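Local coordinates for flagellar hook-associated protein (Burkholderia pseudomallei, PDB 4UT1) that probably serves as a structural component of the bacterial flagellum, as the junction protein FlgK between hook and filament, at residues S448-A453 / N544-S549; Y380-R385 / G406-S411. All blocks are in the same frame, centred on the assembly; numbering follows the deposited sequence.

Contact 1 of 2, residues S448-A453 / N544-S549. With EDO (1,2-ethanediol), chain K.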
loop_
_atom_site.group_PDB
_atom_site.type_symbol
_atom_site.label_atom_id
_atom_site.label_comp_id
_atom_site.label_asym_id
_atom_site.label_seq_id
_atom_site.Cartn_x
_atom_site.Cartn_y
_atom_site.Cartn_z
ATOM N N SER A 448 -27.780 0.677 14.365
ATOM C CA SER A 448 -26.999 1.072 15.550
ATOM C C SER A 448 -27.283 0.109 16.702
ATOM O O SER A 448 -28.410 -0.356 16.853
ATOM C CB SER A 448 -27.331 2.503 15.976
ATOM O OG SER A 448 -26.672 2.832 17.194
ATOM N N PRO A 449 -26.267 -0.201 17.518
ATOM C CA PRO A 449 -26.479 -1.066 18.689
ATOM C C PRO A 449 -27.254 -0.350 19.810
ATOM O O PRO A 449 -27.849 -0.993 20.669
ATOM C CB PRO A 449 -25.060 -1.393 19.165
ATOM C CG PRO A 449 -24.131 -0.888 18.095
ATOM C CD PRO A 449 -24.855 0.177 17.346
ATOM N N VAL A 450 -27.233 0.971 19.780
ATOM C CA VAL A 450 -27.814 1.764 20.869
ATOM C C VAL A 450 -29.075 2.515 20.452
ATOM O O VAL A 450 -29.245 2.895 19.297
ATOM C CB VAL A 450 -26.794 2.778 21.394
ATOM C CG1 VAL A 450 -26.605 3.895 20.387
ATOM C CG2 VAL A 450 -27.222 3.331 22.770
ATOM N N LEU A 451 -29.941 2.766 21.423
ATOM C CA LEU A 451 -31.089 3.617 21.202
ATOM C C LEU A 451 -31.314 4.514 22.429
ATOM O O LEU A 451 -31.457 4.026 23.545
ATOM C CB LEU A 451 -32.320 2.771 20.904
ATOM C CG LEU A 451 -33.599 3.549 20.606
ATOM C CD1 LEU A 451 -33.344 4.576 19.506
ATOM C CD2 LEU A 451 -34.679 2.572 20.196
ATOM N N ALA A 452 -31.278 5.822 22.204
ATOM C CA ALA A 452 -31.629 6.798 23.230
ATOM C C ALA A 452 -32.984 7.382 22.860
ATOM O O ALA A 452 -33.274 7.618 21.683
ATOM C CB ALA A 452 -30.577 7.883 23.345
ATOM N N ALA A 453 -33.821 7.628 23.857
ATOM C CA ALA A 453 -35.189 8.010 23.562
ATOM C C ALA A 453 -35.755 8.893 24.676
ATOM O O ALA A 453 -35.406 8.732 25.847
ATOM C CB ALA A 453 -36.047 6.772 23.385
ATOM N N ASN A 544 -19.648 2.141 27.735
ATOM C CA ASN A 544 -18.478 2.751 27.132
ATOM C C ASN A 544 -18.746 3.096 25.673
ATOM O O ASN A 544 -19.481 2.382 24.990
ATOM C CB ASN A 544 -17.281 1.797 27.270
ATOM C CG ASN A 544 -15.972 2.424 26.849
ATOM O OD1 ASN A 544 -15.532 3.431 27.415
ATOM N ND2 ASN A 544 -15.313 1.799 25.876
ATOM N N GLY A 545 -18.180 4.207 25.205
ATOM C CA GLY A 545 -18.280 4.594 23.810
ATOM C C GLY A 545 -19.663 4.970 23.307
ATOM O O GLY A 545 -19.966 4.808 22.124
ATOM N N VAL A 546 -20.496 5.486 24.204
ATOM C CA VAL A 546 -21.851 5.909 23.868
ATOM C C VAL A 546 -21.946 7.428 23.828
ATOM O O VAL A 546 -21.503 8.107 24.755
ATOM C CB VAL A 546 -22.870 5.360 24.866
ATOM C CG1 VAL A 546 -24.285 5.912 24.562
ATOM C CG2 VAL A 546 -22.872 3.838 24.820
ATOM N N SER A 547 -22.493 7.956 22.735
ATOM C CA SER A 547 -22.683 9.398 22.597
ATOM C C SER A 547 -24.149 9.736 22.394
ATOM O O SER A 547 -24.847 9.084 21.613
ATOM C CB SER A 547 -21.865 9.961 21.437
ATOM O OG SER A 547 -20.472 9.922 21.723
ATOM N N VAL A 548 -24.606 10.771 23.090
ATOM C CA VAL A 548 -25.955 11.308 22.871
ATOM C C VAL A 548 -25.949 12.832 22.948
ATOM O O VAL A 548 -25.106 13.424 23.632
ATOM C CB VAL A 548 -26.979 10.760 23.897
ATOM C CG1 VAL A 548 -27.209 9.285 23.682
ATOM C CG2 VAL A 548 -26.519 11.027 25.348
ATOM N N SER A 549 -26.897 13.464 22.254
ATOM C CA SER A 549 -27.059 14.915 22.329
ATOM C C SER A 549 -28.451 15.262 22.828
ATOM O O SER A 549 -29.429 14.677 22.383
ATOM C CB SER A 549 -26.823 15.575 20.968
ATOM O OG SER A 549 -25.479 15.408 20.558
HETATM C C1 EDO K . -27.774 -4.451 21.360
HETATM O O1 EDO K . -26.956 -3.288 21.206
HETATM C C2 EDO K . -27.980 -5.118 20.008
HETATM O O2 EDO K . -28.852 -6.242 20.170
#

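Contact 2 of 2, residues Y380-R385 / G406-S411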
loop_
_atom_site.group_PDB
_atom_site.type_symbol
_atom_site.label_atom_id
_atom_site.label_comp_id
_atom_site.label_asym_id
_atom_site.label_seq_id
_atom_site.Cartn_x
_atom_site.Cartn_y
_atom_site.Cartn_z
ATOM N N TYR A 380 17.966 0.003 14.170
ATOM C CA TYR A 380 17.196 -0.433 13.020
ATOM C C TYR A 380 16.877 0.767 12.166
ATOM O O TYR A 380 16.502 1.818 12.678
ATOM C CB TYR A 380 15.900 -1.107 13.459
ATOM C CG TYR A 380 16.087 -2.325 14.323
ATOM C CD1 TYR A 380 16.333 -2.207 15.696
ATOM C CD2 TYR A 380 16.009 -3.590 13.784
ATOM C CE1 TYR A 380 16.514 -3.336 16.492
ATOM C CE2 TYR A 380 16.172 -4.716 14.563
ATOM C CZ TYR A 380 16.422 -4.587 15.922
ATOM O OH TYR A 380 16.584 -5.725 16.691
ATOM N N THR A 381 16.978 0.611 10.855
ATOM C CA THR A 381 16.574 1.679 9.966
ATOM C C THR A 381 15.545 1.135 8.985
ATOM O O THR A 381 15.706 0.035 8.490
ATOM C CB THR A 381 17.772 2.249 9.201
ATOM O OG1 THR A 381 18.770 2.688 10.135
ATOM C CG2 THR A 381 17.347 3.408 8.316
ATOM N N LEU A 382 14.486 1.898 8.753
ATOM C CA LEU A 382 13.510 1.588 7.715
ATOM C C LEU A 382 13.777 2.491 6.531
ATOM O O LEU A 382 13.716 3.716 6.649
ATOM C CB LEU A 382 12.076 1.781 8.228
ATOM C CG LEU A 382 10.984 1.208 7.317
ATOM C CD1 LEU A 382 10.930 -0.301 7.460
ATOM C CD2 LEU A 382 9.626 1.822 7.630
ATOM N N THR A 383 14.070 1.884 5.386
ATOM C CA THR A 383 14.341 2.623 4.168
ATOM C C THR A 383 13.277 2.342 3.107
ATOM O O THR A 383 12.854 1.201 2.928
ATOM C CB THR A 383 15.722 2.262 3.610
ATOM O OG1 THR A 383 16.710 2.482 4.632
ATOM C CG2 THR A 383 16.044 3.112 2.407
ATOM N N ASP A 384 12.835 3.398 2.437
ATOM C CA ASP A 384 11.915 3.287 1.304
ATOM C C ASP A 384 12.678 2.727 0.104
ATOM O O ASP A 384 13.670 3.315 -0.331
ATOM C CB ASP A 384 11.303 4.659 0.996
ATOM C CG ASP A 384 10.214 4.596 -0.048
ATOM O OD1 ASP A 384 10.453 4.021 -1.123
ATOM O OD2 ASP A 384 9.128 5.148 0.203
ATOM N N ARG A 385 12.223 1.592 -0.426
ATOM C CA ARG A 385 12.961 0.887 -1.474
ATOM C C ARG A 385 12.888 1.569 -2.843
ATOM O O ARG A 385 13.729 1.325 -3.701
ATOM C CB ARG A 385 12.461 -0.560 -1.586
ATOM C CG ARG A 385 13.057 -1.506 -0.544
ATOM C CD ARG A 385 12.362 -2.866 -0.538
ATOM N NE ARG A 385 12.366 -3.557 -1.837
ATOM C CZ ARG A 385 13.340 -4.344 -2.295
ATOM N NH1 ARG A 385 14.460 -4.534 -1.598
ATOM N NH2 ARG A 385 13.205 -4.927 -3.486
ATOM N N GLY A 406 7.120 4.735 10.997
ATOM C CA GLY A 406 6.431 5.126 9.777
ATOM C C GLY A 406 5.105 4.448 9.474
ATOM O O GLY A 406 4.762 4.226 8.303
ATOM N N GLY A 407 4.350 4.122 10.519
ATOM C CA GLY A 407 3.020 3.555 10.346
ATOM C C GLY A 407 2.987 2.048 10.507
ATOM O O GLY A 407 1.924 1.426 10.417
ATOM N N LEU A 408 4.161 1.463 10.736
ATOM C CA LEU A 408 4.305 0.018 10.861
ATOM C C LEU A 408 4.730 -0.429 12.249
ATOM O O LEU A 408 5.593 0.188 12.871
ATOM C CB LEU A 408 5.337 -0.501 9.861
ATOM C CG LEU A 408 5.051 -0.234 8.392
ATOM C CD1 LEU A 408 6.231 -0.726 7.556
ATOM C CD2 LEU A 408 3.744 -0.935 7.999
ATOM N N LYS A 409 4.148 -1.532 12.704
ATOM C CA LYS A 409 4.605 -2.207 13.908
ATOM C C LYS A 409 5.507 -3.355 13.481
ATOM O O LYS A 409 5.080 -4.258 12.761
ATOM C CB LYS A 409 3.430 -2.714 14.748
ATOM C CG LYS A 409 2.553 -1.595 15.332
ATOM C CD LYS A 409 1.353 -2.154 16.101
ATOM C CE LYS A 409 0.423 -1.043 16.590
ATOM N NZ LYS A 409 -0.904 -1.580 17.020
ATOM N N LEU A 410 6.758 -3.310 13.922
ATOM C CA LEU A 410 7.745 -4.286 13.477
ATOM C C LEU A 410 8.210 -5.132 14.653
ATOM O O LEU A 410 8.694 -4.607 15.663
ATOM C CB LEU A 410 8.921 -3.579 12.804
ATOM C CG LEU A 410 8.567 -2.729 11.582
ATOM C CD1 LEU A 410 8.935 -1.271 11.797
ATOM C CD2 LEU A 410 9.251 -3.284 10.335
ATOM N N SER A 411 8.041 -6.442 14.524
ATOM C CA SER A 411 8.395 -7.356 15.596
ATOM C C SER A 411 9.366 -8.442 15.148
ATOM O O SER A 411 9.100 -9.180 14.204
ATOM C CB SER A 411 7.126 -7.975 16.174
ATOM O OG SER A 411 6.382 -6.957 16.804
#

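Contact 1 of 2, residues S448-A453 / N544-S549
V450 and V546 meet methyl to methyl: V450 CG2 lies 4.3 Å from V546 CG1, a loose tip-to-tip touch between residues of two different sheets. In V450 the methyl that makes the contact stands anti to the backbone N, while CG1 sits between N and the carbonyl carbon (chi1 73°) and stays 5.2 Å from V546 CG1. The bond to CB of V546 points neither at nor away from the opposite segment, and CG1 makes the nearer approach; V546 CG2 is 4.8 Å from V450 CG2. Two residues on, A452 and V548 come closer. Both point their CB across the gap, and A452 CB rests 3.7 Å from V548 CG1; V548 CG2 is turned off to 5.5 Å from the same methyl. No hydrogen bond crosses. This is the face-to-face packing of a beta sandwich in the D3 domain: strand 450-454, at the edge of one sheet, lies over strand 546-551 of the other, running in broadly the same direction. I562 of the neighbouring strand 559-564 touches all four residues, and L475 covers both V450 and V546. Before V450, S448 OG accepts from V450 N at 3.2 Å, an ST turn, and the carbonyl of P449 takes a hydrogen bond from ethanediol O1 at 2.5 Å, probably a molecule of the crystallisation liquor. The chain turns a corner at G545, and G545 and V546 both face one residue of strand 527-533, a G1 beta bulge in which G545 has positive phi.

Contact 2 of 2, residues Y380-R385 / G406-S411
Strands 380-384 and 408-412 belong to separate sheets and run in roughly opposed directions; the closest CA pair of the two segments is L382 with G406, in the turn that precedes strand 408-412, at 8.2 Å. L382 supplies the whole of the first strand's share. Its CG stands anti to the backbone N (chi1 -168°), which carries the isobutyl fork straight across the gap, and the two tips go to different partners. L382 CD2 meets L408 CD1 at 4.2 Å, methyl against methyl; L382 CD1 reaches the second leucine more loosely, 4.5 Å from L410 CD2. L408 and L410, two apart on their strand, thus both face the fork. L382 CD2 also comes near the backbone of G406, 5.1 Å from its CA. G406 and G407 both have positive phi, with angles close to those of a type I' turn, and they join strand 402-405 to strand 408-412 as a tight hairpin. Around the leucines, I405 touches L382, while F360 and V358 of strand 356-360 cover L408 and L410. With no hydrogen bond across it, this leucine cluster is the apolar filling of a beta sandwich, two antiparallel sheets stacked in the D2-like domain.

How the contacts relate
Contact 2 comes first along the chain and closes before contact 1 opens, so the two are in series, one in the D2-like range and one in the D3 range. Their centres are about 39 Å apart and their nearest atoms about 17 Å, and they share no sheet. Each joins two antiparallel sheets of its own domain, and both domains lie in the chain between the long helices 287-322 and 593-630. The centre of contact 2 is about 14 Å from the centre of the chain, beside the helical bundle, whereas the centre of contact 1 is about 35 Å from it, toward one end. The elongated molecule therefore carries two separate beta domains, each with its own apolar core between sheets.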